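Local coordinates for protein glycoside hydrolase family 31 (Trueperella pyogenes, PDB 5F7S) that probably hydrolyses alpha-glucosidic bonds in oligosaccharides or polysaccharides, at residues T160-F165 / L249-L254; I385-P390 / K465-E470. All coordinates share one frame; numbering follows the deposited sequence.

Contact 1 (T160-F165 / L249-L254); sequences THRVKF and LIEVDL
The ring of Phe-165 carries Ile-250 over one face: CB of Ile-250 sits 4.2 Å from the ring centroid, a CH-pi contact displaced toward the rim, and CG2 reaches CZ of Phe-165 at 3.7 Å. CG2 of Val-252 meets the same ring obliquely at CE1. With CG of Phe-165 placed between its backbone N and carbonyl carbon (chi1 62°), the ring folds over the neighbouring strand and covers Ile-250. The guanidinium of Arg-162 is met at its edge, where NE gives a hydrogen-bonded salt bridge of 2.7 Å to OE1 of Glu-251 on that oxygen's anti lone pair; the two planes are 27° apart. CG of Glu-251 stands anti to the backbone N (chi1 -169°) and the chain runs on extended, which carries OE1 to the arginine, while OE2 lies along the methylenes of Lys-164, whose ammonium makes a cation-pi contact with Trp-131.

Strands 160-165 and 249-253 run antiparallel. Val-163 and Val-252 form one hydrogen-bonded pair, Val-163 N to Val-252 O at 3.0 Å and Val-252 N to Val-163 O at 2.8 Å, and Phe-165 with Ile-250 forms the next. Just past the strand, Leu-254 N still reaches His-161 O, and CD1 of Leu-254 packs on CG2 of Thr-160 at 3.7 Å.

These are central strands of a six-stranded sheet whose apolar side faces strand 263-271 of a second sheet, in a beta-sandwich arrangement: Val-163 and Leu-254 touch Val-264 there, and Phe-165 touches Val-266. Branched and aromatic residues suit that inner side because they fill it without polar atoms to satisfy. The opposite side is only partly buried and suits charged chains: Asp-253 OD1 turns to Gly-255 N, while the Arg-162 to Glu-251 salt bridge adds a side-chain tie to the backbone ladder.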
loop_
_atom_site.group_PDB
_atom_site.type_symbol
_atom_site.label_atom_id
_atom_site.label_comp_id
_atom_site.label_asym_id
_atom_site.label_seq_id
_atom_site.Cartn_x
_atom_site.Cartn_y
_atom_site.Cartn_z
ATOM N N THR A 160 -3.846 -3.449 -29.775
ATOM C CA THR A 160 -3.017 -4.411 -29.043
ATOM C C THR A 160 -3.199 -4.117 -27.557
ATOM O O THR A 160 -2.777 -3.067 -27.069
ATOM C CB THR A 160 -1.542 -4.264 -29.455
ATOM O OG1 THR A 160 -1.454 -4.254 -30.879
ATOM C CG2 THR A 160 -0.714 -5.398 -28.909
ATOM N N HIS A 161 -3.780 -5.066 -26.831
ATOM C CA HIS A 161 -4.197 -4.834 -25.435
ATOM C C HIS A 161 -3.241 -5.267 -24.308
ATOM O O HIS A 161 -3.167 -4.603 -23.276
ATOM C CB HIS A 161 -5.565 -5.480 -25.230
ATOM C CG HIS A 161 -6.557 -5.135 -26.297
ATOM N ND1 HIS A 161 -7.196 -3.918 -26.354
ATOM C CD2 HIS A 161 -7.009 -5.848 -27.359
ATOM C CE1 HIS A 161 -7.994 -3.889 -27.410
ATOM N NE2 HIS A 161 -7.898 -5.048 -28.038
ATOM N N ARG A 162 -2.551 -6.389 -24.498
ATOM C CA ARG A 162 -1.619 -6.939 -23.510
ATOM C C ARG A 162 -0.540 -7.740 -24.193
ATOM O O ARG A 162 -0.678 -8.106 -25.362
ATOM C CB ARG A 162 -2.327 -7.905 -22.540
ATOM C CG ARG A 162 -3.415 -7.286 -21.689
ATOM C CD ARG A 162 -3.674 -8.100 -20.429
ATOM N NE ARG A 162 -4.246 -9.395 -20.720
ATOM C CZ ARG A 162 -5.549 -9.632 -20.885
ATOM N NH1 ARG A 162 -6.450 -8.659 -20.830
ATOM N NH2 ARG A 162 -5.958 -10.866 -21.132
ATOM N N VAL A 163 0.513 -8.053 -23.446
ATOM C CA VAL A 163 1.604 -8.886 -23.963
ATOM C C VAL A 163 2.034 -9.870 -22.898
ATOM O O VAL A 163 1.967 -9.571 -21.733
ATOM C CB VAL A 163 2.811 -8.052 -24.483
ATOM C CG1 VAL A 163 3.459 -7.242 -23.388
ATOM C CG2 VAL A 163 3.859 -8.947 -25.131
ATOM N N LYS A 164 2.418 -11.053 -23.337
ATOM C CA LYS A 164 2.907 -12.139 -22.496
ATOM C C LYS A 164 4.254 -12.525 -23.011
ATOM O O LYS A 164 4.431 -12.633 -24.222
ATOM C CB LYS A 164 2.066 -13.406 -22.672
ATOM C CG LYS A 164 0.740 -13.396 -21.979
ATOM C CD LYS A 164 -0.187 -14.489 -22.512
ATOM C CE LYS A 164 0.297 -15.893 -22.252
ATOM N NZ LYS A 164 -0.754 -16.827 -22.750
ATOM N N PHE A 165 5.189 -12.764 -22.104
ATOM C CA PHE A 165 6.496 -13.270 -22.474
ATOM C C PHE A 165 7.021 -14.058 -21.286
ATOM O O PHE A 165 6.414 -14.036 -20.225
ATOM C CB PHE A 165 7.455 -12.159 -22.960
ATOM C CG PHE A 165 7.753 -11.120 -21.938
ATOM C CD1 PHE A 165 6.923 -10.025 -21.786
ATOM C CD2 PHE A 165 8.870 -11.232 -21.132
ATOM C CE1 PHE A 165 7.196 -9.066 -20.828
ATOM C CE2 PHE A 165 9.156 -10.275 -20.185
ATOM C CZ PHE A 165 8.319 -9.191 -20.033
ATOM N N LEU A 249 6.341 -16.501 -16.090
ATOM C CA LEU A 249 5.479 -15.916 -17.125
ATOM C C LEU A 249 5.045 -14.520 -16.697
ATOM O O LEU A 249 4.555 -14.327 -15.593
ATOM C CB LEU A 249 4.271 -16.788 -17.408
ATOM C CG LEU A 249 4.575 -18.238 -17.758
ATOM C CD1 LEU A 249 3.273 -18.995 -17.979
ATOM C CD2 LEU A 249 5.483 -18.331 -18.986
ATOM N N ILE A 250 5.244 -13.545 -17.575
ATOM C CA ILE A 250 4.938 -12.154 -17.277
ATOM C C ILE A 250 3.936 -11.640 -18.266
ATOM O O ILE A 250 4.118 -11.786 -19.476
ATOM C CB ILE A 250 6.205 -11.297 -17.351
ATOM C CG1 ILE A 250 7.157 -11.699 -16.224
ATOM C CG2 ILE A 250 5.876 -9.819 -17.261
ATOM C CD1 ILE A 250 8.537 -11.066 -16.313
ATOM N N GLU A 251 2.879 -11.024 -17.751
ATOM C CA GLU A 251 1.833 -10.482 -18.588
ATOM C C GLU A 251 1.723 -9.003 -18.258
ATOM O O GLU A 251 1.711 -8.616 -17.093
ATOM C CB GLU A 251 0.530 -11.255 -18.378
ATOM C CG GLU A 251 -0.544 -10.936 -19.404
ATOM C CD GLU A 251 -1.691 -11.960 -19.446
ATOM O OE1 GLU A 251 -2.798 -11.578 -19.900
ATOM O OE2 GLU A 251 -1.499 -13.140 -19.040
ATOM N N VAL A 252 1.646 -8.181 -19.292
ATOM C CA VAL A 252 1.663 -6.734 -19.136
ATOM C C VAL A 252 0.480 -6.059 -19.827
ATOM O O VAL A 252 0.235 -6.289 -21.003
ATOM C CB VAL A 252 2.942 -6.171 -19.785
ATOM C CG1 VAL A 252 3.010 -4.657 -19.600
ATOM C CG2 VAL A 252 4.174 -6.873 -19.229
ATOM N N ASP A 253 -0.237 -5.215 -19.099
ATOM C CA ASP A 253 -1.332 -4.452 -19.692
ATOM C C ASP A 253 -0.708 -3.372 -20.551
ATOM O O ASP A 253 0.273 -2.741 -20.120
ATOM C CB ASP A 253 -2.222 -3.820 -18.608
ATOM C CG ASP A 253 -3.269 -2.876 -19.182
ATOM O OD1 ASP A 253 -3.813 -3.174 -20.269
ATOM O OD2 ASP A 253 -3.538 -1.814 -18.558
ATOM N N LEU A 254 -1.228 -3.210 -21.771
ATOM C CA LEU A 254 -0.771 -2.172 -22.695
ATOM C C LEU A 254 -1.700 -0.955 -22.692
ATOM O O LEU A 254 -1.406 0.043 -23.355
ATOM C CB LEU A 254 -0.555 -2.724 -24.119
ATOM C CG LEU A 254 0.523 -3.819 -24.206
ATOM C CD1 LEU A 254 0.571 -4.388 -25.611
ATOM C CD2 LEU A 254 1.893 -3.294 -23.788
#

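Contact 2 (I385-P390 / K465-E470); sequences ILWQIP and KTDGGE. With CA (calcium ion), chain G.
Asp-467 reaches across to Trp-387 from its first side-chain atom: CB lies 3.2 Å from Trp-387 NE1 and also beside Gln-388 O. CG lies anti to the backbone N (chi1 -162°), which brings OD2 between the indole and the calcium ion. OD2 accepts the indole N-H of Trp-387 on its anti lone pair, at 2.8 Å, and binds the calcium ion at 2.5 Å; OD1 takes the N-H of Gly-468 and a hydrogen bond from a water that is itself a calcium ligand. The ring and carboxylate planes stand 87° apart, nearly perpendicular, with OD2 slightly out of the indole plane.

Strands 383-388 and 463-466 are the adjacent third and fourth strands of the parallel TIM barrel, joined by backbone hydrogen bonds such as Gln-388 N to Lys-465 O. Asp-467 follows the fourth strand, where family 31 enzymes usually carry their nucleophilic aspartate. Inside the barrel, the extended Lys-465 passes CD along the indole edge to a salt bridge with Glu-330. A phenylalanine in place of Trp-387 would probably leave OD2 without its N-H donor and the carboxylate freer to turn about its CB-CG bond. Gly-468 suits its place since a CB would come within 2.5 Å of Ile-389 CD1.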
loop_
_atom_site.group_PDB
_atom_site.type_symbol
_atom_site.label_atom_id
_atom_site.label_comp_id
_atom_site.label_asym_id
_atom_site.label_seq_id
_atom_site.Cartn_x
_atom_site.Cartn_y
_atom_site.Cartn_z
ATOM N N ILE A 385 2.346 14.718 14.078
ATOM C CA ILE A 385 2.000 14.305 12.730
ATOM C C ILE A 385 0.468 14.249 12.611
ATOM O O ILE A 385 -0.209 13.670 13.474
ATOM C CB ILE A 385 2.584 12.907 12.445
ATOM C CG1 ILE A 385 4.091 12.833 12.733
ATOM C CG2 ILE A 385 2.271 12.445 11.028
ATOM C CD1 ILE A 385 4.975 13.667 11.840
ATOM N N LEU A 386 -0.059 14.832 11.539
ATOM C CA LEU A 386 -1.498 14.879 11.298
ATOM C C LEU A 386 -1.915 14.022 10.108
ATOM O O LEU A 386 -1.223 13.976 9.096
ATOM C CB LEU A 386 -1.956 16.325 11.055
ATOM C CG LEU A 386 -1.657 17.350 12.164
ATOM C CD1 LEU A 386 -2.339 18.662 11.814
ATOM C CD2 LEU A 386 -2.147 16.877 13.521
ATOM N N TRP A 387 -3.092 13.407 10.228
ATOM C CA TRP A 387 -3.642 12.488 9.232
ATOM C C TRP A 387 -4.259 13.218 8.074
ATOM O O TRP A 387 -4.881 14.283 8.253
ATOM C CB TRP A 387 -4.724 11.629 9.905
ATOM C CG TRP A 387 -5.366 10.534 9.108
ATOM C CD1 TRP A 387 -4.985 9.225 9.071
ATOM C CD2 TRP A 387 -6.558 10.619 8.329
ATOM N NE1 TRP A 387 -5.852 8.497 8.287
ATOM C CE2 TRP A 387 -6.831 9.331 7.832
ATOM C CE3 TRP A 387 -7.427 11.659 8.010
ATOM C CZ2 TRP A 387 -7.916 9.063 7.018
ATOM C CZ3 TRP A 387 -8.511 11.389 7.216
ATOM C CH2 TRP A 387 -8.749 10.100 6.724
ATOM N N GLN A 388 -4.123 12.619 6.892
ATOM C CA GLN A 388 -4.679 13.167 5.653
ATOM C C GLN A 388 -5.180 12.043 4.810
ATOM O O GLN A 388 -4.785 10.871 5.010
ATOM C CB GLN A 388 -3.614 13.918 4.835
ATOM C CG GLN A 388 -3.127 15.183 5.487
ATOM C CD GLN A 388 -4.145 16.301 5.436
ATOM O OE1 GLN A 388 -4.232 17.020 4.450
ATOM N NE2 GLN A 388 -4.902 16.470 6.512
ATOM N N ILE A 389 -6.007 12.428 3.837
ATOM C CA ILE A 389 -6.605 11.519 2.866
ATOM C C ILE A 389 -6.690 12.301 1.563
ATOM O O ILE A 389 -6.986 13.485 1.606
ATOM C CB ILE A 389 -8.017 11.044 3.328
ATOM C CG1 ILE A 389 -8.564 9.926 2.445
ATOM C CG2 ILE A 389 -9.017 12.192 3.409
ATOM C CD1 ILE A 389 -7.853 8.583 2.649
ATOM N N PRO A 390 -6.412 11.661 0.402
ATOM C CA PRO A 390 -6.501 12.357 -0.864
ATOM C C PRO A 390 -7.909 12.235 -1.479
ATOM O O PRO A 390 -8.100 11.711 -2.600
ATOM C CB PRO A 390 -5.432 11.662 -1.694
ATOM C CG PRO A 390 -5.440 10.262 -1.217
ATOM C CD PRO A 390 -5.959 10.268 0.196
ATOM N N LYS A 465 0.423 11.946 8.138
ATOM C CA LYS A 465 0.156 10.526 7.912
ATOM C C LYS A 465 -0.749 10.507 6.691
ATOM O O LYS A 465 -1.962 10.711 6.786
ATOM C CB LYS A 465 -0.490 9.856 9.123
ATOM C CG LYS A 465 -0.711 8.362 8.946
ATOM C CD LYS A 465 -1.378 7.745 10.161
ATOM C CE LYS A 465 -1.647 6.270 9.970
ATOM N NZ LYS A 465 -2.184 5.666 11.224
ATOM N N THR A 466 -0.121 10.339 5.531
ATOM C CA THR A 466 -0.796 10.324 4.239
ATOM C C THR A 466 -1.394 8.963 3.977
ATOM O O THR A 466 -0.853 8.141 3.243
ATOM C CB THR A 466 0.169 10.748 3.101
ATOM O OG1 THR A 466 1.443 10.163 3.317
ATOM C CG2 THR A 466 0.351 12.251 3.102
ATOM N N ASP A 467 -2.538 8.747 4.587
ATOM C CA ASP A 467 -3.270 7.499 4.490
ATOM C C ASP A 467 -3.999 7.479 3.140
ATOM O O ASP A 467 -4.165 8.521 2.510
ATOM C CB ASP A 467 -4.274 7.474 5.645
ATOM C CG ASP A 467 -4.803 6.103 5.961
ATOM O OD1 ASP A 467 -4.517 5.100 5.267
ATOM O OD2 ASP A 467 -5.520 6.029 6.955
ATOM N N GLY A 468 -4.416 6.292 2.702
ATOM C CA GLY A 468 -5.167 6.109 1.443
ATOM C C GLY A 468 -4.312 6.162 0.183
ATOM O O GLY A 468 -3.142 5.805 0.216
ATOM N N GLY A 469 -4.919 6.603 -0.924
ATOM C CA GLY A 469 -4.265 6.734 -2.231
ATOM C C GLY A 469 -4.605 5.646 -3.253
ATOM O O GLY A 469 -4.064 5.656 -4.370
ATOM N N GLU A 470 -5.510 4.731 -2.892
ATOM C CA GLU A 470 -5.858 3.616 -3.760
ATOM C C GLU A 470 -7.231 3.759 -4.393
ATOM O O GLU A 470 -7.737 2.797 -4.953
ATOM C CB GLU A 470 -5.895 2.302 -2.956
ATOM C CG GLU A 470 -4.774 2.071 -1.972
ATOM C CD GLU A 470 -5.011 2.694 -0.601
ATOM O OE1 GLU A 470 -6.112 3.254 -0.340
ATOM O OE2 GLU A 470 -4.087 2.584 0.237
HETATM CA CA CA G . -7.414 4.581 7.592
HETATM O O HOH W 1 -6.770 5.780 9.647
HETATM O O HOH W 2 -5.068 3.027 7.369
HETATM O O HOH W 3 -7.915 2.420 6.737
#

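Contact 1 and contact 2 belong to different domains and share no strand; their centres are 33 Å apart and their nearest atoms about 15 Å. Contact 1 is partly buried, away from the centre of the chain, and pairs antiparallel strands of a sandwich, one side apolar and the other charged. Contact 2 is wholly buried closer to the centre of the molecule, where parallel barrel strands end in loops. The difference shows in the polar groups: at 160-165 and 249-254 a carboxylate pairs with an arginine on a partly exposed side, whereas at 385-390 and 465-470 a buried carboxylate is held by indole, backbone and metal.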